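Local coordinates for uncharacterized protein (PDB 3OMD) that is of unknown function but belongs to the DUF5069 family and adopts an all-alpha fold, at residues L50-H62 against Q85-F98. Sequence-based numbering, arbitrary orientation.
Sequences LDQAFFSFFGLDH and QSPRSKNPKEVESF
F98 is the knob of a knobs-into-holes fit, its side chain lodged among A53, F54, F57 and F58 of the facing helix. The edge of F54 is turned toward the F98 ring face in an offset edge-to-face pair, planes at 76°, and F58 CE2 lies over one face of F98, 3.8 Å from F98 CG. F57, with CG anti to its own N (chi1 -172°), projects toward helix 92-104 and is clamped on both faces: F98 CB makes a CH-pi contact over one, and the R88 guanidinium stacks on the other, CZ 3.5 Å from the ring centroid. The cluster joins helix 50-58 and the first turns of helix 92-104, nearly antiparallel, in an all-alpha fold. A leucine at F57 would probably cost R88 its cation-pi surface and leave the guanidinium less firmly held flat. R88 is further fixed by NH2 donating to F57 O (2.9 Å) and by NE and NH1 gripping E94 OE1 side-on, a salt bridge at 2.9 Å from NE. Farther along, S86 OG donates to F58 O at 2.7 Å, in the carbonyl plane, and accepts from S89 N in an ST motif, while waters link Q85 O to F58 O and G59 O.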
loop_
_atom_site.group_PDB
_atom_site.type_symbol
_atom_site.label_atom_id
_atom_site.label_comp_id
_atom_site.label_asym_id
_atom_site.label_seq_id
_atom_site.Cartn_x
_atom_site.Cartn_y
_atom_site.Cartn_z
ATOM N N LEU A 50 3.523 -5.393 4.637
ATOM C CA LEU A 50 2.400 -5.186 3.704
ATOM C C LEU A 50 2.925 -5.012 2.257
ATOM O O LEU A 50 2.416 -5.653 1.303
ATOM C CB LEU A 50 1.472 -4.062 4.187
ATOM C CG LEU A 50 0.131 -4.106 3.460
ATOM C CD1 LEU A 50 -0.612 -5.480 3.623
ATOM C CD2 LEU A 50 -0.722 -2.977 3.973
ATOM N N ASP A 51 3.936 -4.170 2.085
ATOM C CA ASP A 51 4.585 -4.067 0.758
ATOM C C ASP A 51 5.134 -5.420 0.313
ATOM O O ASP A 51 5.007 -5.791 -0.844
ATOM C CB ASP A 51 5.774 -3.108 0.817
ATOM C CG ASP A 51 5.375 -1.643 0.982
ATOM O OD1 ASP A 51 4.156 -1.288 0.957
ATOM O OD2 ASP A 51 6.309 -0.831 1.191
ATOM N N GLN A 52 5.713 -6.174 1.247
ATOM C CA GLN A 52 6.315 -7.476 0.917
ATOM C C GLN A 52 5.218 -8.397 0.385
ATOM O O GLN A 52 5.459 -9.169 -0.536
ATOM C CB GLN A 52 6.923 -8.093 2.169
ATOM C CG GLN A 52 8.194 -7.414 2.664
ATOM C CD GLN A 52 8.599 -7.929 4.046
ATOM O OE1 GLN A 52 8.522 -9.139 4.287
ATOM N NE2 GLN A 52 9.061 -7.021 4.947
ATOM N N ALA A 53 4.030 -8.346 0.992
ATOM C CA ALA A 53 2.934 -9.204 0.516
ATOM C C ALA A 53 2.556 -8.870 -0.932
ATOM O O ALA A 53 2.369 -9.754 -1.750
ATOM C CB ALA A 53 1.708 -9.121 1.457
ATOM N N PHE A 54 2.506 -7.584 -1.262
ATOM C CA PHE A 54 2.182 -7.154 -2.624
ATOM C C PHE A 54 3.315 -7.572 -3.581
ATOM O O PHE A 54 3.076 -8.204 -4.642
ATOM C CB PHE A 54 2.017 -5.625 -2.647
ATOM C CG PHE A 54 1.838 -5.070 -4.025
ATOM C CD1 PHE A 54 0.581 -5.070 -4.626
ATOM C CD2 PHE A 54 2.912 -4.506 -4.704
ATOM C CE1 PHE A 54 0.403 -4.577 -5.909
ATOM C CE2 PHE A 54 2.738 -4.029 -6.002
ATOM C CZ PHE A 54 1.490 -4.073 -6.603
ATOM N N PHE A 55 4.557 -7.213 -3.232
ATOM C CA PHE A 55 5.661 -7.608 -4.105
ATOM C C PHE A 55 5.770 -9.128 -4.285
ATOM O O PHE A 55 6.019 -9.626 -5.396
ATOM C CB PHE A 55 6.993 -7.061 -3.536
ATOM C CG PHE A 55 7.085 -5.531 -3.578
ATOM C CD1 PHE A 55 6.650 -4.820 -4.688
ATOM C CD2 PHE A 55 7.680 -4.829 -2.512
ATOM C CE1 PHE A 55 6.796 -3.392 -4.753
ATOM C CE2 PHE A 55 7.814 -3.420 -2.567
ATOM C CZ PHE A 55 7.386 -2.700 -3.677
ATOM N N SER A 56 5.584 -9.871 -3.200
ATOM C CA SER A 56 5.664 -11.334 -3.284
ATOM C C SER A 56 4.584 -11.868 -4.220
ATOM O O SER A 56 4.860 -12.675 -5.112
ATOM C CB SER A 56 5.525 -11.985 -1.895
ATOM O OG SER A 56 5.602 -13.399 -2.002
ATOM N N PHE A 57 3.363 -11.366 -4.056
ATOM C CA PHE A 57 2.225 -11.900 -4.818
ATOM C C PHE A 57 2.472 -11.775 -6.319
ATOM O O PHE A 57 2.224 -12.720 -7.089
ATOM C CB PHE A 57 0.944 -11.170 -4.429
ATOM C CG PHE A 57 -0.291 -11.804 -5.025
ATOM C CD1 PHE A 57 -1.035 -12.714 -4.289
ATOM C CD2 PHE A 57 -0.691 -11.495 -6.338
ATOM C CE1 PHE A 57 -2.186 -13.328 -4.879
ATOM C CE2 PHE A 57 -1.824 -12.059 -6.920
ATOM C CZ PHE A 57 -2.564 -13.015 -6.182
ATOM N N PHE A 58 3.027 -10.627 -6.718
ATOM C CA PHE A 58 3.187 -10.326 -8.144
ATOM C C PHE A 58 4.562 -10.654 -8.679
ATOM O O PHE A 58 4.803 -10.535 -9.876
ATOM C CB PHE A 58 2.745 -8.869 -8.448
ATOM C CG PHE A 58 1.269 -8.668 -8.248
ATOM C CD1 PHE A 58 0.351 -9.223 -9.147
ATOM C CD2 PHE A 58 0.797 -7.979 -7.147
ATOM C CE1 PHE A 58 -1.031 -9.091 -8.951
ATOM C CE2 PHE A 58 -0.601 -7.830 -6.955
ATOM C CZ PHE A 58 -1.489 -8.398 -7.848
ATOM N N GLY A 59 5.454 -11.112 -7.796
ATOM C CA GLY A 59 6.827 -11.514 -8.209
ATOM C C GLY A 59 7.693 -10.332 -8.554
ATOM O O GLY A 59 8.506 -10.403 -9.483
ATOM N N LEU A 60 7.530 -9.247 -7.808
ATOM C CA LEU A 60 8.307 -8.035 -8.022
ATOM C C LEU A 60 9.411 -7.878 -6.999
ATOM O O LEU A 60 9.257 -8.226 -5.827
ATOM C CB LEU A 60 7.399 -6.822 -7.915
ATOM C CG LEU A 60 6.224 -6.746 -8.911
ATOM C CD1 LEU A 60 5.221 -5.598 -8.532
ATOM C CD2 LEU A 60 6.692 -6.629 -10.375
ATOM N N ASP A 61 10.534 -7.337 -7.450
ATOM C CA ASP A 61 11.633 -7.045 -6.538
ATOM C C ASP A 61 11.511 -5.616 -6.070
ATOM O O ASP A 61 11.440 -4.704 -6.895
ATOM C CB ASP A 61 12.971 -7.261 -7.245
ATOM C CG ASP A 61 14.144 -6.866 -6.380
ATOM O OD1 ASP A 61 14.642 -7.740 -5.639
ATOM O OD2 ASP A 61 14.543 -5.680 -6.411
ATOM N N HIS A 62 11.484 -5.415 -4.751
ATOM C CA HIS A 62 11.284 -4.065 -4.162
ATOM C C HIS A 62 12.345 -3.041 -4.598
ATOM O O HIS A 62 12.037 -1.827 -4.705
ATOM C CB HIS A 62 11.259 -4.145 -2.621
ATOM C CG HIS A 62 12.535 -4.661 -1.999
ATOM N ND1 HIS A 62 13.491 -3.841 -1.435
ATOM C CD2 HIS A 62 12.974 -5.923 -1.821
ATOM C CE1 HIS A 62 14.479 -4.585 -0.955
ATOM N NE2 HIS A 62 14.189 -5.855 -1.174
ATOM N N GLN A 85 6.828 -6.795 -15.850
ATOM C CA GLN A 85 7.577 -7.600 -14.900
ATOM C C GLN A 85 6.795 -8.734 -14.284
ATOM O O GLN A 85 7.400 -9.620 -13.649
ATOM C CB GLN A 85 8.095 -6.706 -13.764
ATOM C CG GLN A 85 9.046 -5.630 -14.223
ATOM C CD GLN A 85 10.349 -6.239 -14.652
ATOM O OE1 GLN A 85 10.667 -6.263 -15.825
ATOM N NE2 GLN A 85 11.096 -6.779 -13.687
ATOM N N SER A 86 5.480 -8.744 -14.478
ATOM C CA SER A 86 4.589 -9.649 -13.735
ATOM C C SER A 86 3.450 -10.180 -14.595
ATOM O O SER A 86 2.390 -9.562 -14.736
ATOM C CB SER A 86 3.996 -8.914 -12.537
ATOM O OG SER A 86 3.121 -9.786 -11.831
ATOM N N PRO A 87 3.645 -11.372 -15.177
ATOM C CA PRO A 87 2.548 -12.002 -15.881
ATOM C C PRO A 87 1.298 -12.147 -14.987
ATOM O O PRO A 87 0.174 -11.973 -15.460
ATOM C CB PRO A 87 3.119 -13.380 -16.205
ATOM C CG PRO A 87 4.551 -13.087 -16.439
ATOM C CD PRO A 87 4.909 -12.116 -15.345
ATOM N N ARG A 88 1.486 -12.415 -13.692
ATOM C CA ARG A 88 0.310 -12.634 -12.813
ATOM C C ARG A 88 -0.533 -11.350 -12.753
ATOM O O ARG A 88 -1.775 -11.414 -12.695
ATOM C CB ARG A 88 0.754 -13.102 -11.422
ATOM C CG ARG A 88 -0.396 -13.658 -10.586
ATOM C CD ARG A 88 0.134 -14.151 -9.262
ATOM N NE ARG A 88 -0.832 -14.953 -8.516
ATOM C CZ ARG A 88 -0.636 -15.375 -7.280
ATOM N NH1 ARG A 88 -1.559 -16.160 -6.723
ATOM N NH2 ARG A 88 0.468 -15.007 -6.594
ATOM N N SER A 89 0.146 -10.201 -12.804
ATOM C CA SER A 89 -0.584 -8.911 -12.717
ATOM C C SER A 89 -1.451 -8.634 -13.964
ATOM O O SER A 89 -2.315 -7.737 -13.928
ATOM C CB SER A 89 0.392 -7.739 -12.540
ATOM O OG SER A 89 1.085 -7.439 -13.760
ATOM N N LYS A 90 -1.202 -9.379 -15.047
ATOM C CA LYS A 90 -1.983 -9.236 -16.293
ATOM C C LYS A 90 -3.232 -10.127 -16.316
ATOM O O LYS A 90 -3.972 -10.126 -17.326
ATOM C CB LYS A 90 -1.137 -9.578 -17.520
ATOM C CG LYS A 90 0.078 -8.701 -17.715
ATOM C CD LYS A 90 0.725 -9.165 -19.062
ATOM C CE LYS A 90 2.161 -8.971 -19.167
ATOM N NZ LYS A 90 2.515 -9.547 -20.485
ATOM N N ASN A 91 -3.471 -10.852 -15.215
ATOM C CA ASN A 91 -4.626 -11.727 -15.102
ATOM C C ASN A 91 -5.644 -11.131 -14.131
ATOM O O ASN A 91 -5.392 -11.104 -12.923
ATOM C CB ASN A 91 -4.160 -13.118 -14.613
ATOM C CG ASN A 91 -5.281 -14.138 -14.567
ATOM O OD1 ASN A 91 -6.313 -13.922 -13.933
ATOM N ND2 ASN A 91 -5.061 -15.284 -15.213
ATOM N N PRO A 92 -6.775 -10.630 -14.654
ATOM C CA PRO A 92 -7.650 -9.907 -13.720
ATOM C C PRO A 92 -8.177 -10.759 -12.571
ATOM O O PRO A 92 -8.393 -10.220 -11.472
ATOM C CB PRO A 92 -8.787 -9.409 -14.600
ATOM C CG PRO A 92 -8.183 -9.322 -15.967
ATOM C CD PRO A 92 -7.182 -10.438 -16.062
ATOM N N LYS A 93 -8.390 -12.059 -12.781
ATOM C CA LYS A 93 -8.838 -12.898 -11.656
ATOM C C LYS A 93 -7.767 -13.056 -10.580
ATOM O O LYS A 93 -8.064 -13.184 -9.383
ATOM C CB LYS A 93 -9.279 -14.269 -12.148
ATOM C CG LYS A 93 -10.550 -14.184 -12.975
ATOM C CD LYS A 93 -11.022 -15.580 -13.377
ATOM C CE LYS A 93 -12.482 -15.532 -13.881
ATOM N NZ LYS A 93 -12.605 -14.800 -15.179
ATOM N N GLU A 94 -6.508 -13.047 -10.998
ATOM C CA GLU A 94 -5.438 -13.070 -10.005
ATOM C C GLU A 94 -5.345 -11.764 -9.240
ATOM O O GLU A 94 -5.134 -11.778 -8.011
ATOM C CB GLU A 94 -4.082 -13.376 -10.652
ATOM C CG GLU A 94 -3.973 -14.818 -11.198
ATOM C CD GLU A 94 -4.258 -15.817 -10.098
ATOM O OE1 GLU A 94 -3.513 -15.832 -9.089
ATOM O OE2 GLU A 94 -5.208 -16.610 -10.233
ATOM N N VAL A 95 -5.492 -10.632 -9.936
ATOM C CA VAL A 95 -5.523 -9.335 -9.233
ATOM C C VAL A 95 -6.692 -9.309 -8.234
ATOM O O VAL A 95 -6.530 -8.837 -7.092
ATOM C CB VAL A 95 -5.584 -8.204 -10.272
ATOM C CG1 VAL A 95 -5.802 -6.889 -9.591
ATOM C CG2 VAL A 95 -4.270 -8.138 -11.083
ATOM N N GLU A 96 -7.853 -9.812 -8.656
ATOM C CA GLU A 96 -9.030 -9.846 -7.784
ATOM C C GLU A 96 -8.743 -10.757 -6.588
ATOM O O GLU A 96 -9.115 -10.438 -5.465
ATOM C CB GLU A 96 -10.254 -10.276 -8.610
ATOM C CG GLU A 96 -10.882 -9.103 -9.384
ATOM C CD GLU A 96 -11.481 -9.409 -10.782
ATOM O OE1 GLU A 96 -12.256 -10.363 -10.943
ATOM O OE2 GLU A 96 -11.196 -8.637 -11.733
ATOM N N SER A 97 -8.035 -11.862 -6.830
ATOM C CA SER A 97 -7.624 -12.758 -5.753
ATOM C C SER A 97 -6.798 -12.016 -4.706
ATOM O O SER A 97 -7.070 -12.085 -3.489
ATOM C CB SER A 97 -6.817 -13.918 -6.331
ATOM O OG SER A 97 -6.625 -14.866 -5.329
ATOM N N PHE A 98 -5.767 -11.310 -5.179
ATOM C CA PHE A 98 -4.923 -10.499 -4.295
ATOM C C PHE A 98 -5.746 -9.523 -3.469
ATOM O O PHE A 98 -5.602 -9.411 -2.255
ATOM C CB PHE A 98 -3.824 -9.740 -5.079
ATOM C CG PHE A 98 -3.081 -8.766 -4.216
ATOM C CD1 PHE A 98 -2.095 -9.206 -3.333
ATOM C CD2 PHE A 98 -3.430 -7.389 -4.225
ATOM C CE1 PHE A 98 -1.448 -8.292 -2.450
ATOM C CE2 PHE A 98 -2.779 -6.468 -3.370
ATOM C CZ PHE A 98 -1.799 -6.935 -2.472
HETATM O O HOH W 1 6.367 -12.084 -11.883
HETATM O O HOH W 2 9.842 -9.678 -12.218
HETATM O O HOH W 3 10.919 -7.024 -10.541
#